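Side-chain contacts in putative two-component sensor histidine kinase protein (Sinorhizobium meliloti, PDB 3HCY), which probably acts as a light-sensing histidine kinase that passes phosphate from ATP to a protein histidine, and is represented here by a GAF domain: residues Ala14-Leu19 against Ala39-Ser44; Leu27-Asp30 against Thr34-Phe37. All coordinates share one frame; numbering follows the deposited sequence.

Contact 1: residues Ala14-Leu19 against Ala39-Ser44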
loop_
_atom_site.group_PDB
_atom_site.type_symbol
_atom_site.label_atom_id
_atom_site.label_comp_id
_atom_site.label_asym_id
_atom_site.label_seq_id
_atom_site.Cartn_x
_atom_site.Cartn_y
_atom_site.Cartn_z
ATOM N N ALA A 14 4.240 5.056 4.750
ATOM C CA ALA A 14 3.816 5.379 3.404
ATOM C C ALA A 14 2.860 6.569 3.470
ATOM O O ALA A 14 2.945 7.431 2.639
ATOM C CB ALA A 14 3.157 4.182 2.695
ATOM N N ILE A 15 1.968 6.630 4.451
ATOM C CA ILE A 15 1.030 7.744 4.475
ATOM C C ILE A 15 1.765 9.088 4.494
ATOM O O ILE A 15 1.387 10.003 3.761
ATOM C CB ILE A 15 0.047 7.702 5.646
ATOM C CG1 ILE A 15 -1.102 6.724 5.344
ATOM C CG2 ILE A 15 -0.540 9.059 5.855
ATOM C CD1 ILE A 15 -1.484 5.714 6.563
ATOM N N GLN A 16 2.821 9.163 5.304
ATOM C CA GLN A 16 3.596 10.387 5.488
ATOM C C GLN A 16 4.353 10.810 4.246
ATOM O O GLN A 16 4.374 11.998 3.888
ATOM C CB GLN A 16 4.603 10.198 6.632
ATOM C CG GLN A 16 3.914 10.037 8.039
ATOM C CD GLN A 16 4.925 9.774 9.174
ATOM O OE1 GLN A 16 6.018 9.261 8.911
ATOM N NE2 GLN A 16 4.564 10.114 10.421
ATOM N N GLY A 17 4.998 9.836 3.631
ATOM C CA GLY A 17 5.750 10.055 2.453
ATOM C C GLY A 17 4.898 10.333 1.241
ATOM O O GLY A 17 5.246 11.192 0.433
ATOM N N ALA A 18 3.789 9.617 1.077
ATOM C CA ALA A 18 2.893 9.864 -0.076
ATOM C C ALA A 18 1.959 11.099 0.074
ATOM O O ALA A 18 1.580 11.717 -0.930
ATOM C CB ALA A 18 2.104 8.609 -0.452
ATOM N N LEU A 19 1.597 11.473 1.294
ATOM C CA LEU A 19 0.543 12.476 1.448
ATOM C C LEU A 19 0.914 13.681 2.268
ATOM O O LEU A 19 0.058 14.581 2.413
ATOM C CB LEU A 19 -0.731 11.909 2.074
ATOM C CG LEU A 19 -1.374 10.640 1.515
ATOM C CD1 LEU A 19 -2.403 10.086 2.513
ATOM C CD2 LEU A 19 -2.009 10.891 0.122
ATOM N N ALA A 39 -3.065 2.064 15.697
ATOM C CA ALA A 39 -1.785 2.736 15.415
ATOM C C ALA A 39 -2.005 4.187 15.106
ATOM O O ALA A 39 -3.102 4.544 14.627
ATOM C CB ALA A 39 -1.038 2.051 14.215
ATOM N N ALA A 40 -0.974 5.018 15.340
ATOM C CA ALA A 40 -1.140 6.466 15.167
ATOM C C ALA A 40 0.133 7.261 15.263
ATOM O O ALA A 40 1.061 6.860 15.931
ATOM C CB ALA A 40 -2.174 7.003 16.180
ATOM N N ARG A 41 0.193 8.392 14.563
ATOM C CA ARG A 41 1.082 9.485 14.971
ATOM C C ARG A 41 0.595 10.830 14.537
ATOM O O ARG A 41 -0.150 10.881 13.602
ATOM C CB ARG A 41 2.461 9.288 14.367
ATOM C CG ARG A 41 2.587 8.787 12.985
ATOM C CD ARG A 41 3.844 7.821 12.978
ATOM N NE ARG A 41 4.390 7.435 11.654
ATOM C CZ ARG A 41 5.015 6.290 11.354
ATOM N NH1 ARG A 41 5.147 5.299 12.217
ATOM N NH2 ARG A 41 5.448 6.119 10.123
ATOM N N GLY A 42 0.950 11.944 15.151
ATOM C CA GLY A 42 1.077 12.171 16.542
ATOM C C GLY A 42 -0.339 12.682 16.917
ATOM O O GLY A 42 -0.629 13.857 16.860
ATOM N N LEU A 43 -1.246 11.731 17.136
ATOM C CA LEU A 43 -2.386 11.916 17.991
ATOM C C LEU A 43 -1.914 11.611 19.408
ATOM O O LEU A 43 -1.050 10.747 19.631
ATOM C CB LEU A 43 -3.510 10.917 17.632
ATOM C CG LEU A 43 -4.067 11.091 16.209
ATOM C CD1 LEU A 43 -5.228 10.148 15.920
ATOM C CD2 LEU A 43 -4.458 12.552 15.941
ATOM N N SER A 44 -2.519 12.302 20.370
ATOM C CA SER A 44 -2.317 11.949 21.761
ATOM C C SER A 44 -3.316 10.821 22.142
ATOM O O SER A 44 -4.402 10.673 21.535
ATOM C CB SER A 44 -2.552 13.165 22.631
ATOM O OG SER A 44 -3.935 13.404 22.611
#

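Contact 2: residues Leu27-Asp30 against Thr34-Phe37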
loop_
_atom_site.group_PDB
_atom_site.type_symbol
_atom_site.label_atom_id
_atom_site.label_comp_id
_atom_site.label_asym_id
_atom_site.label_seq_id
_atom_site.Cartn_x
_atom_site.Cartn_y
_atom_site.Cartn_z
ATOM N N LEU A 27 -7.733 2.723 12.489
ATOM C CA LEU A 27 -8.669 2.205 13.467
ATOM C C LEU A 27 -9.376 0.992 12.856
ATOM O O LEU A 27 -9.658 0.927 11.654
ATOM C CB LEU A 27 -9.682 3.294 13.939
ATOM C CG LEU A 27 -9.206 4.696 14.417
ATOM C CD1 LEU A 27 -8.616 5.564 13.251
ATOM C CD2 LEU A 27 -10.255 5.522 15.145
ATOM N N LEU A 28 -9.706 0.046 13.716
ATOM C CA LEU A 28 -10.368 -1.186 13.293
ATOM C C LEU A 28 -11.569 -1.496 14.208
ATOM O O LEU A 28 -11.603 -1.073 15.359
ATOM C CB LEU A 28 -9.338 -2.359 13.314
ATOM C CG LEU A 28 -8.286 -2.369 12.184
ATOM C CD1 LEU A 28 -7.477 -3.597 12.265
ATOM C CD2 LEU A 28 -8.953 -2.274 10.833
ATOM N N PHE A 29 -12.571 -2.194 13.695
ATOM C CA PHE A 29 -13.670 -2.624 14.548
ATOM C C PHE A 29 -13.219 -3.637 15.529
ATOM O O PHE A 29 -12.280 -4.386 15.260
ATOM C CB PHE A 29 -14.812 -3.237 13.771
ATOM C CG PHE A 29 -15.696 -2.213 13.164
ATOM C CD1 PHE A 29 -16.275 -1.236 13.965
ATOM C CD2 PHE A 29 -15.928 -2.191 11.804
ATOM C CE1 PHE A 29 -17.055 -0.276 13.424
ATOM C CE2 PHE A 29 -16.712 -1.250 11.273
ATOM C CZ PHE A 29 -17.276 -0.275 12.082
ATOM N N ASP A 30 -13.899 -3.631 16.675
ATOM C CA ASP A 30 -13.657 -4.558 17.741
ATOM C C ASP A 30 -14.929 -5.373 17.870
ATOM O O ASP A 30 -15.911 -5.115 17.187
ATOM C CB ASP A 30 -13.265 -3.795 19.026
ATOM C CG ASP A 30 -14.433 -3.293 19.777
ATOM O OD1 ASP A 30 -15.551 -3.668 19.405
ATOM O OD2 ASP A 30 -14.247 -2.517 20.732
ATOM N N THR A 34 -17.377 -1.556 18.073
ATOM C CA THR A 34 -16.854 -0.224 18.248
ATOM C C THR A 34 -15.446 -0.005 17.587
ATOM O O THR A 34 -14.573 -0.856 17.628
ATOM C CB THR A 34 -16.924 0.211 19.738
ATOM O OG1 THR A 34 -16.174 -0.721 20.472
ATOM C CG2 THR A 34 -18.364 0.283 20.333
ATOM N N MET A 35 -15.230 1.150 16.941
ATOM C CA MET A 35 -13.932 1.458 16.259
ATOM C C MET A 35 -12.872 1.804 17.251
ATOM O O MET A 35 -13.137 2.503 18.204
ATOM C CB MET A 35 -14.078 2.629 15.291
ATOM C CG MET A 35 -14.716 2.217 13.961
ATOM S SD MET A 35 -13.686 2.300 12.499
ATOM C CE MET A 35 -12.329 1.418 13.166
ATOM N N ARG A 36 -11.663 1.350 16.996
ATOM C CA ARG A 36 -10.552 1.445 17.936
ATOM C C ARG A 36 -9.218 1.716 17.244
ATOM O O ARG A 36 -8.810 0.960 16.358
ATOM C CB ARG A 36 -10.386 0.113 18.665
ATOM C CG ARG A 36 -11.543 -0.233 19.504
ATOM C CD ARG A 36 -11.156 -0.817 20.853
ATOM N NE ARG A 36 -12.310 -0.759 21.772
ATOM C CZ ARG A 36 -12.708 0.330 22.420
ATOM N NH1 ARG A 36 -12.046 1.446 22.259
ATOM N NH2 ARG A 36 -13.760 0.315 23.234
ATOM N N PHE A 37 -8.507 2.738 17.693
ATOM C CA PHE A 37 -7.123 2.948 17.253
ATOM C C PHE A 37 -6.321 1.678 17.447
ATOM O O PHE A 37 -6.593 1.011 18.404
ATOM C CB PHE A 37 -6.495 4.123 18.000
ATOM C CG PHE A 37 -7.197 5.429 17.705
ATOM C CD1 PHE A 37 -6.766 6.238 16.654
ATOM C CD2 PHE A 37 -8.319 5.795 18.405
ATOM C CE1 PHE A 37 -7.419 7.425 16.343
ATOM C CE2 PHE A 37 -8.987 6.957 18.113
ATOM C CZ PHE A 37 -8.541 7.792 17.074
#

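Contact 1: residues Ala14-Leu19 against Ala39-Ser44
Q16 on the helix and R41 on the strand meet through the Q16 amide and the outer part of the R41 side chain, and the 105 Å² they bury marks a small surface contact. The terminal amide of Q16 comes to an edge of the R41 guanidinium, with CD of Q16 lying in its plane, 3.5 Å from NE of R41. The two side chains cross at about a right angle, and the amide and guanidinium planes are turned 49° against each other. Q16 is extended beyond CG, and together with the R41 side chain it spans the 9.9 Å between CA of Q16 and CA of R41. R41 starts with CG between its backbone N and carbonyl carbon (chi1 39°) and bends at chi2 toward the helix. The guanidinium is positioned from the same helix: D13 forms a salt bridge with NH2 of R41 and E9, one turn earlier, another with NH1, probably balancing its charge. R139 of the second subunit also packs on R41. This is surface packing of the GAF domain's first helix, 5-19, beside edge strand 35-41, which is hydrogen-bonded to strand 23-29; A14 and L19 pack on helix 120-146, while I15 turns to strands 23-29 and 104-112.

Contact 2: residues Leu27-Asp30 against Thr34-Phe37
The F37 ring takes L27 over one face: CD2 of L27 stands 3.4 Å from the centroid of the F37 ring, 12° off its normal, a CH-pi contact. The two side chains lie side by side, pointing the same way, and each has CG beside its own backbone N. Over one face of the F29 ring sits SD of M35, 4.5 Å from the centroid, a Met-aromatic contact; the backbone carbon of T34 is at the ring edge. M35 bends at chi2 (-113°), which brings its sulfur over that ring. L27, F29, M35 and F37 thus share one face of the hairpin. R36 points to the other face, with L28, and its NE donates at 2.8 Å to the anti lone pair of OD2 of D30, just past the strand, in a salt bridge with carboxylate and guanidinium planes 46° apart. The second oxygen, OD1 of D30, accepts the backbone N of T34 at 3.1 Å from above the carboxylate plane, so the carboxylate ties together both ends of the turn. Paired bonds between the backbones of L28 and R36, each 2.9 Å from N to O, set the antiparallel register. The hairpin forms one side of the sheet: strand 23-29 also pairs with strand 104-112, where L27 touches M109 and F37 touches Y111, while Y47 and Q48 of helix 45-50 pack on F37.

From the N terminus the chain runs down helix 5-19, turns into strand 23-29, reverses through a short turn and returns along strand 35-41. Contact 2 closes the short loop, with three residues between its segments; contact 1 closes the longer one, with nineteen residues between, and the loop of contact 2 lies wholly within that of contact 1. Both use strand 35-41, an outermost strand of the sheet in this chain: contact 2 pairs its beginning with strand 23-29, and contact 1 ties its end to the helix. Their centres are about 17 Å apart, yet CD1 of L43 packs 3.5 Å from CE1 of F37, joining the two regions directly.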